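Local coordinates for protein phthiocerol synthesis polyketide synthase type I PpsC (Mycobacterium tuberculosis, PDB 7AHB) that takes part in phthiocerol synthesis as a type I polyketide synthase, whose acyltransferase domain probably selects and loads the extender unit, at residues Pro283-Ala287 / Glu288-Thr292; Ala333-Val337 / Asp338-Ser342. One frame throughout, in Å; residues are numbered along the deposited sequence.

Contact 1 of 2, residues Pro283-Ala287 / Glu288-Thr292; sequences PRFDA and EHWAT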
ATOM      1  N   PRO A 283      14.403   4.638  11.979  1.00 43.66           N
ATOM      2  CA  PRO A 283      13.567   5.702  11.401  1.00 42.68           C
ATOM      3  C   PRO A 283      12.526   6.198  12.395  1.00 39.79           C
ATOM      4  O   PRO A 283      11.953   5.427  13.163  1.00 39.19           O
ATOM      5  CB  PRO A 283      12.917   5.040  10.177  1.00 42.83           C
ATOM      6  CG  PRO A 283      13.125   3.548  10.385  1.00 40.51           C
ATOM      7  CD  PRO A 283      14.420   3.427  11.138  1.00 44.57           C
ATOM      8  N   ARG A 284      12.323   7.512  12.393  1.00 24.77           N
ATOM      9  CA  ARG A 284      11.282   8.177  13.155  1.00 22.80           C
ATOM     10  C   ARG A 284      10.152   8.533  12.199  1.00 25.21           C
ATOM     11  O   ARG A 284      10.355   9.293  11.239  1.00 26.16           O
ATOM     12  CB  ARG A 284      11.820   9.434  13.828  1.00 26.44           C
ATOM     13  CG  ARG A 284      10.839  10.078  14.788  1.00 27.81           C
ATOM     14  CD  ARG A 284      11.514  11.138  15.663  1.00 32.32           C
ATOM     15  NE  ARG A 284      10.570  11.685  16.644  1.00 33.10           N
ATOM     16  CZ  ARG A 284       9.843  12.789  16.450  1.00 34.23           C
ATOM     17  NH1 ARG A 284       9.956  13.484  15.309  1.00 32.96           N
ATOM     18  NH2 ARG A 284       8.998  13.203  17.398  1.00 34.30           N
ATOM     19  N   PHE A 285       8.976   7.967  12.438  1.00 16.06           N
ATOM     20  CA  PHE A 285       7.878   8.104  11.478  1.00 17.88           C
ATOM     21  C   PHE A 285       7.101   9.401  11.718  1.00 17.46           C
ATOM     22  O   PHE A 285       5.909   9.420  11.987  1.00 17.25           O
ATOM     23  CB  PHE A 285       6.977   6.877  11.537  1.00 15.85           C
ATOM     24  CG  PHE A 285       7.629   5.646  11.018  1.00 17.91           C
ATOM     25  CD1 PHE A 285       8.358   4.816  11.865  1.00 18.77           C
ATOM     26  CD2 PHE A 285       7.551   5.322   9.666  1.00 18.49           C
ATOM     27  CE1 PHE A 285       8.982   3.683  11.374  1.00 17.66           C
ATOM     28  CE2 PHE A 285       8.177   4.189   9.172  1.00 19.18           C
ATOM     29  CZ  PHE A 285       8.898   3.375  10.029  1.00 19.32           C
ATOM     30  N   ASP A 286       7.824  10.497  11.575  1.00 18.16           N
ATOM     31  CA  ASP A 286       7.381  11.837  11.898  1.00 18.63           C
ATOM     32  C   ASP A 286       7.080  12.600  10.608  1.00 19.25           C
ATOM     33  O   ASP A 286       7.102  12.032   9.509  1.00 17.60           O
ATOM     34  CB  ASP A 286       8.454  12.556  12.727  1.00 21.33           C
ATOM     35  CG  ASP A 286       9.819  12.596  12.029  1.00 24.23           C
ATOM     36  OD1 ASP A 286       9.897  12.296  10.807  1.00 20.24           O
ATOM     37  OD2 ASP A 286      10.823  12.896  12.721  1.00 21.29           O
ATOM     38  N   ALA A 287       6.805  13.904  10.742  1.00 18.38           N
ATOM     39  CA  ALA A 287       6.403  14.707   9.587  1.00 20.25           C
ATOM     40  C   ALA A 287       7.427  14.619   8.459  1.00 18.89           C
ATOM     41  O   ALA A 287       7.059  14.469   7.285  1.00 15.87           O
ATOM     42  CB  ALA A 287       6.208  16.162  10.001  1.00 19.15           C
ATOM     43  N   GLU A 288       8.721  14.712   8.787  1.00 23.63           N
ATOM     44  CA  GLU A 288       9.736  14.641   7.737  1.00 23.68           C
ATOM     45  C   GLU A 288       9.686  13.295   7.024  1.00 20.44           C
ATOM     46  O   GLU A 288       9.879  13.213   5.804  1.00 18.56           O
ATOM     47  CB  GLU A 288      11.136  14.886   8.312  1.00 28.69           C
ATOM     48  CG  GLU A 288      12.238  14.692   7.285  1.00 27.68           C
ATOM     49  CD  GLU A 288      13.631  15.065   7.805  1.00 33.09           C
ATOM     50  OE1 GLU A 288      13.789  15.299   9.033  1.00 34.10           O
ATOM     51  OE2 GLU A 288      14.570  15.133   6.981  1.00 31.95           O
ATOM     52  N   HIS A 289       9.427  12.221   7.763  1.00 17.76           N
ATOM     53  CA  HIS A 289       9.372  10.912   7.122  1.00 17.28           C
ATOM     54  C   HIS A 289       8.246  10.845   6.093  1.00 16.54           C
ATOM     55  O   HIS A 289       8.413  10.299   4.996  1.00 13.57           O
ATOM     56  CB  HIS A 289       9.146   9.819   8.151  1.00 16.88           C
ATOM     57  CG  HIS A 289       9.007   8.462   7.544  1.00 16.48           C
ATOM     58  ND1 HIS A 289      10.085   7.639   7.311  1.00 18.53           N
ATOM     59  CD2 HIS A 289       7.919   7.790   7.105  1.00 16.48           C
ATOM     60  CE1 HIS A 289       9.667   6.510   6.770  1.00 17.54           C
ATOM     61  NE2 HIS A 289       8.356   6.576   6.638  1.00 18.31           N
ATOM     62  N   TRP A 290       7.069  11.343   6.454  1.00 13.58           N
ATOM     63  CA  TRP A 290       5.943  11.286   5.524  1.00 15.22           C
ATOM     64  C   TRP A 290       6.130  12.233   4.340  1.00 13.65           C
ATOM     65  O   TRP A 290       5.728  11.905   3.219  1.00 17.36           O
ATOM     66  CB  TRP A 290       4.652  11.550   6.304  1.00 14.10           C
ATOM     67  CG  TRP A 290       4.480  10.518   7.372  1.00 15.87           C
ATOM     68  CD1 TRP A 290       4.431  10.733   8.725  1.00 16.73           C
ATOM     69  CD2 TRP A 290       4.418   9.094   7.188  1.00 13.37           C
ATOM     70  NE1 TRP A 290       4.308   9.529   9.396  1.00 15.12           N
ATOM     71  CE2 TRP A 290       4.319   8.510   8.475  1.00 17.50           C
ATOM     72  CE3 TRP A 290       4.438   8.255   6.061  1.00 13.52           C
ATOM     73  CZ2 TRP A 290       4.239   7.139   8.665  1.00 17.04           C
ATOM     74  CZ3 TRP A 290       4.362   6.891   6.249  1.00 16.38           C
ATOM     75  CH2 TRP A 290       4.244   6.344   7.555  1.00 14.10           C
ATOM     76  N   ALA A 291       6.736  13.396   4.551  1.00 15.87           N
ATOM     77  CA  ALA A 291       7.082  14.257   3.420  1.00 15.75           C
ATOM     78  C   ALA A 291       8.085  13.571   2.503  1.00 18.03           C
ATOM     79  O   ALA A 291       8.036  13.732   1.275  1.00 15.36           O
ATOM     80  CB  ALA A 291       7.644  15.580   3.929  1.00 17.38           C
ATOM     81  N   THR A 292       9.017  12.808   3.089  1.00 17.41           N
ATOM     82  CA  THR A 292      10.005  12.084   2.307  1.00 18.29           C
ATOM     83  C   THR A 292       9.392  10.882   1.606  1.00 19.60           C
ATOM     84  O   THR A 292       9.714  10.616   0.441  1.00 17.92           O
ATOM     85  CB  THR A 292      11.165  11.646   3.212  1.00 17.15           C
ATOM     86  OG1 THR A 292      11.778  12.816   3.768  1.00 17.32           O
ATOM     87  CG2 THR A 292      12.164  10.847   2.426  1.00 17.64           C
TER

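Contact 2 of 2, residues Ala333-Val337 / Asp338-Ser342; sequences ASYDV and DNYLS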
ATOM      1  N   ALA A 333      13.373 -14.548  -7.743  1.00 26.72           N
ATOM      2  CA  ALA A 333      14.707 -14.171  -8.183  1.00 26.93           C
ATOM      3  C   ALA A 333      15.787 -14.529  -7.177  1.00 26.71           C
ATOM      4  O   ALA A 333      16.948 -14.633  -7.564  1.00 27.16           O
ATOM      5  CB  ALA A 333      14.764 -12.664  -8.461  1.00 27.73           C
ATOM      6  N   SER A 334      15.431 -14.729  -5.907  1.00 26.75           N
ATOM      7  CA  SER A 334      16.400 -15.002  -4.863  1.00 25.03           C
ATOM      8  C   SER A 334      16.167 -16.302  -4.122  1.00 26.71           C
ATOM      9  O   SER A 334      17.123 -16.822  -3.528  1.00 26.24           O
ATOM     10  CB  SER A 334      16.395 -13.873  -3.818  1.00 23.69           C
ATOM     11  OG  SER A 334      16.952 -12.678  -4.320  1.00 24.08           O
ATOM     12  N   TYR A 335      14.937 -16.835  -4.118  1.00 25.40           N
ATOM     13  CA  TYR A 335      14.588 -17.955  -3.251  1.00 25.83           C
ATOM     14  C   TYR A 335      13.847 -19.052  -4.012  1.00 28.07           C
ATOM     15  O   TYR A 335      13.494 -18.905  -5.184  1.00 29.22           O
ATOM     16  CB  TYR A 335      13.744 -17.472  -2.072  1.00 24.61           C
ATOM     17  CG  TYR A 335      14.321 -16.258  -1.383  1.00 25.04           C
ATOM     18  CD1 TYR A 335      15.552 -16.333  -0.719  1.00 24.03           C
ATOM     19  CD2 TYR A 335      13.651 -15.027  -1.397  1.00 22.34           C
ATOM     20  CE1 TYR A 335      16.085 -15.230  -0.089  1.00 23.29           C
ATOM     21  CE2 TYR A 335      14.190 -13.922  -0.767  1.00 24.77           C
ATOM     22  CZ  TYR A 335      15.424 -14.041  -0.108  1.00 22.03           C
ATOM     23  OH  TYR A 335      15.965 -12.942   0.528  1.00 21.43           O
ATOM     24  N   ASP A 336      13.646 -20.181  -3.326  1.00 30.00           N
ATOM     25  CA  ASP A 336      12.864 -21.303  -3.841  1.00 31.54           C
ATOM     26  C   ASP A 336      11.406 -21.066  -3.468  1.00 34.02           C
ATOM     27  O   ASP A 336      10.995 -21.327  -2.330  1.00 32.97           O
ATOM     28  CB  ASP A 336      13.382 -22.617  -3.262  1.00 34.10           C
ATOM     29  CG  ASP A 336      12.566 -23.823  -3.705  1.00 34.55           C
ATOM     30  OD1 ASP A 336      11.499 -23.644  -4.331  1.00 34.76           O
ATOM     31  OD2 ASP A 336      13.003 -24.954  -3.436  1.00 37.34           O
ATOM     32  N   VAL A 337      10.612 -20.595  -4.434  1.00 29.20           N
ATOM     33  CA  VAL A 337       9.254 -20.163  -4.120  1.00 29.41           C
ATOM     34  C   VAL A 337       8.334 -21.309  -3.729  1.00 29.12           C
ATOM     35  O   VAL A 337       7.241 -21.063  -3.208  1.00 31.57           O
ATOM     36  CB  VAL A 337       8.636 -19.382  -5.299  1.00 29.98           C
ATOM     37  CG1 VAL A 337       9.127 -17.944  -5.300  1.00 28.35           C
ATOM     38  CG2 VAL A 337       8.939 -20.044  -6.623  1.00 30.32           C
ATOM     39  N   ASP A 338       8.740 -22.558  -3.957  1.00 33.83           N
ATOM     40  CA  ASP A 338       7.942 -23.674  -3.467  1.00 36.59           C
ATOM     41  C   ASP A 338       7.751 -23.623  -1.960  1.00 36.16           C
ATOM     42  O   ASP A 338       6.808 -24.227  -1.443  1.00 38.74           O
ATOM     43  CB  ASP A 338       8.587 -25.008  -3.834  1.00 37.69           C
ATOM     44  CG  ASP A 338       8.381 -25.375  -5.290  1.00 39.43           C
ATOM     45  OD1 ASP A 338       7.663 -24.629  -5.997  1.00 40.14           O
ATOM     46  OD2 ASP A 338       8.944 -26.410  -5.717  1.00 42.24           O
ATOM     47  N   ASN A 339       8.632 -22.936  -1.241  1.00 33.31           N
ATOM     48  CA  ASN A 339       8.525 -22.792   0.201  1.00 36.26           C
ATOM     49  C   ASN A 339       7.849 -21.492   0.601  1.00 34.23           C
ATOM     50  O   ASN A 339       7.876 -21.140   1.783  1.00 32.84           O
ATOM     51  CB  ASN A 339       9.914 -22.880   0.843  1.00 33.79           C
ATOM     52  CG  ASN A 339      10.553 -24.232   0.636  1.00 35.16           C
ATOM     53  OD1 ASN A 339       9.863 -25.251   0.572  1.00 40.12           O
ATOM     54  ND2 ASN A 339      11.873 -24.251   0.498  1.00 34.83           N
ATOM     55  N   TYR A 340       7.244 -20.781  -0.353  1.00 27.32           N
ATOM     56  CA  TYR A 340       6.663 -19.473  -0.099  1.00 25.29           C
ATOM     57  C   TYR A 340       5.196 -19.431  -0.511  1.00 28.05           C
ATOM     58  O   TYR A 340       4.719 -20.256  -1.288  1.00 28.43           O
ATOM     59  CB  TYR A 340       7.427 -18.369  -0.847  1.00 23.98           C
ATOM     60  CG  TYR A 340       8.810 -18.102  -0.286  1.00 24.83           C
ATOM     61  CD1 TYR A 340       9.859 -18.978  -0.534  1.00 24.74           C
ATOM     62  CD2 TYR A 340       9.066 -16.973   0.489  1.00 23.46           C
ATOM     63  CE1 TYR A 340      11.112 -18.737  -0.033  1.00 24.61           C
ATOM     64  CE2 TYR A 340      10.333 -16.721   0.998  1.00 22.21           C
ATOM     65  CZ  TYR A 340      11.347 -17.609   0.734  1.00 23.27           C
ATOM     66  OH  TYR A 340      12.608 -17.381   1.242  1.00 23.36           O
ATOM     67  N   LEU A 341       4.502 -18.422   0.006  1.00 25.82           N
ATOM     68  CA  LEU A 341       3.078 -18.214  -0.216  1.00 29.45           C
ATOM     69  C   LEU A 341       2.883 -16.715  -0.339  1.00 27.98           C
ATOM     70  O   LEU A 341       3.290 -15.964   0.555  1.00 27.54           O
ATOM     71  CB  LEU A 341       2.262 -18.785   0.942  1.00 31.09           C
ATOM     72  CG  LEU A 341       0.736 -18.802   0.829  1.00 35.43           C
ATOM     73  CD1 LEU A 341       0.292 -19.809  -0.211  1.00 34.77           C
ATOM     74  CD2 LEU A 341       0.131 -19.100   2.198  1.00 35.70           C
ATOM     75  N   SER A 342       2.295 -16.272  -1.446  1.00 28.25           N
ATOM     76  CA  SER A 342       1.979 -14.861  -1.657  1.00 27.94           C
ATOM     77  C   SER A 342       0.499 -14.751  -1.997  1.00 26.26           C
ATOM     78  O   SER A 342       0.084 -15.151  -3.090  1.00 26.40           O
ATOM     79  CB  SER A 342       2.829 -14.258  -2.770  1.00 26.47           C
ATOM     80  OG  SER A 342       2.537 -12.877  -2.943  1.00 23.11           O
TER

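Contact 1 of 2, residues Pro283-Ala287 / Glu288-Thr292
Asp-286 meets His-289 at the N-cap of helix 287-295, where the loop after strand 267-269 turns into the helix. Asp-286 OD1 accepts from His-289 N at 3.1 Å, met nearly along the C-O axis of that oxygen. The carboxylate bends back to this N-H because CG stands between the backbone N and the carbonyl carbon (chi1 56°). Its other oxygen, OD2, binds Arg-284 NH1 at 2.8 Å in a salt bridge, through the anti lone pair. Two partners on two oxygens fix the rotation of the group. The helix start would probably also favour its negative charge.

Backbone bonds continue the first turns. Trp-290 N donates to Asp-286 O and Ala-291 N to Ala-287 O. Glu-288 O takes two donors from opposite faces of its plane, Thr-292 N and Thr-292 OG1, the latter at 2.8 Å.

The buried side holds an aromatic cluster. The edge of Phe-285 points at a face of His-289, with ring centroids 4.6 Å apart and planes at 62°. The closest atoms are Phe-285 CD2 and His-289 NE2, at 3.4 Å. His-289 is fixed at both ring nitrogens: ND1 bonds Tyr-272 OH and NE2 bonds Glu-141 OE2. Trp-290 lies obliquely to Phe-285, its CZ2 3.9 Å from Phe-285 CD2. Helix 141-147 packs on Trp-290 and Phe-285. It follows the GHSMG sequence, which fits the nucleophile elbow of acyltransferases, and Trp-290 lies near that elbow without touching it.

Phe-285 is also the centre of an inverse gamma turn. Its carbonyl oxygen lies obliquely beside the indole, where Trp-290 NE1 makes a weak, bent hydrogen bond to Phe-285 O, 3.0 Å long with an N-H...O angle of 128°.

Contact 2 of 2, residues Ala333-Val337 / Asp338-Ser342
Tyr-335 and Tyr-340 lie with their ring planes only 21° apart, but slid so far that they barely overlap. The centroids are 5.6 Å apart. It is the phenol end of Tyr-340 that reaches the other ring: its OH sits over one face of Tyr-335, offset toward the rim, 3.3 Å from Tyr-335 CG. Tyr-340 CE1 touches Tyr-335 CB at 3.6 Å. The opposite face of Tyr-335 carries Ser-334 CB. Both hydroxyls are bonded to carbonyls outside the segments, Tyr-335 OH to Ala-305 O and Tyr-340 OH to Gly-308 O. Asp-336 O lies in the plane of the Tyr-340 ring, at its edge.

Asp-336 and Asp-338 have carboxylate planes 52° apart. With CG of Asp-336 opposite its own backbone N (chi1 177°), OD1 swings forward and accepts from Asp-338 N at 3.0 Å, from above the carboxylate plane. This is an Asx turn. Asp-338 OD2 is 4.0 Å from Asp-336 OD1, so the like charges probably repel mildly. Asn-339 N bonds Asp-336 O, and Tyr-340 N bonds Val-337 O. These two overlapping i to i+3 bonds make one short 3-10 turn, which links helix 324-334 to strand 341-343, closing a beta-alpha-beta unit of the parallel sheet.

Overall arrangement
Contact 1 and contact 2 do not touch. Their centres are 32 Å apart and their nearest atoms about 19 Å. They follow one another along the chain and are tied to opposite edges of the same five-stranded parallel sheet. Residues 283-292 come after edge strand 267-269, and residues 333-342 run from the end of helix 324-334 into the first residues of the other edge strand, 341-343. Contact 1 is buried and close to the probable nucleophile elbow, whereas contact 2 is a surface turn. The ions nearby differ too. The side chain of Arg-284 is about 8 Å from a bound sodium ion. That of Val-337 is about 4 Å from a thiocyanate, probably from the crystallisation liquor.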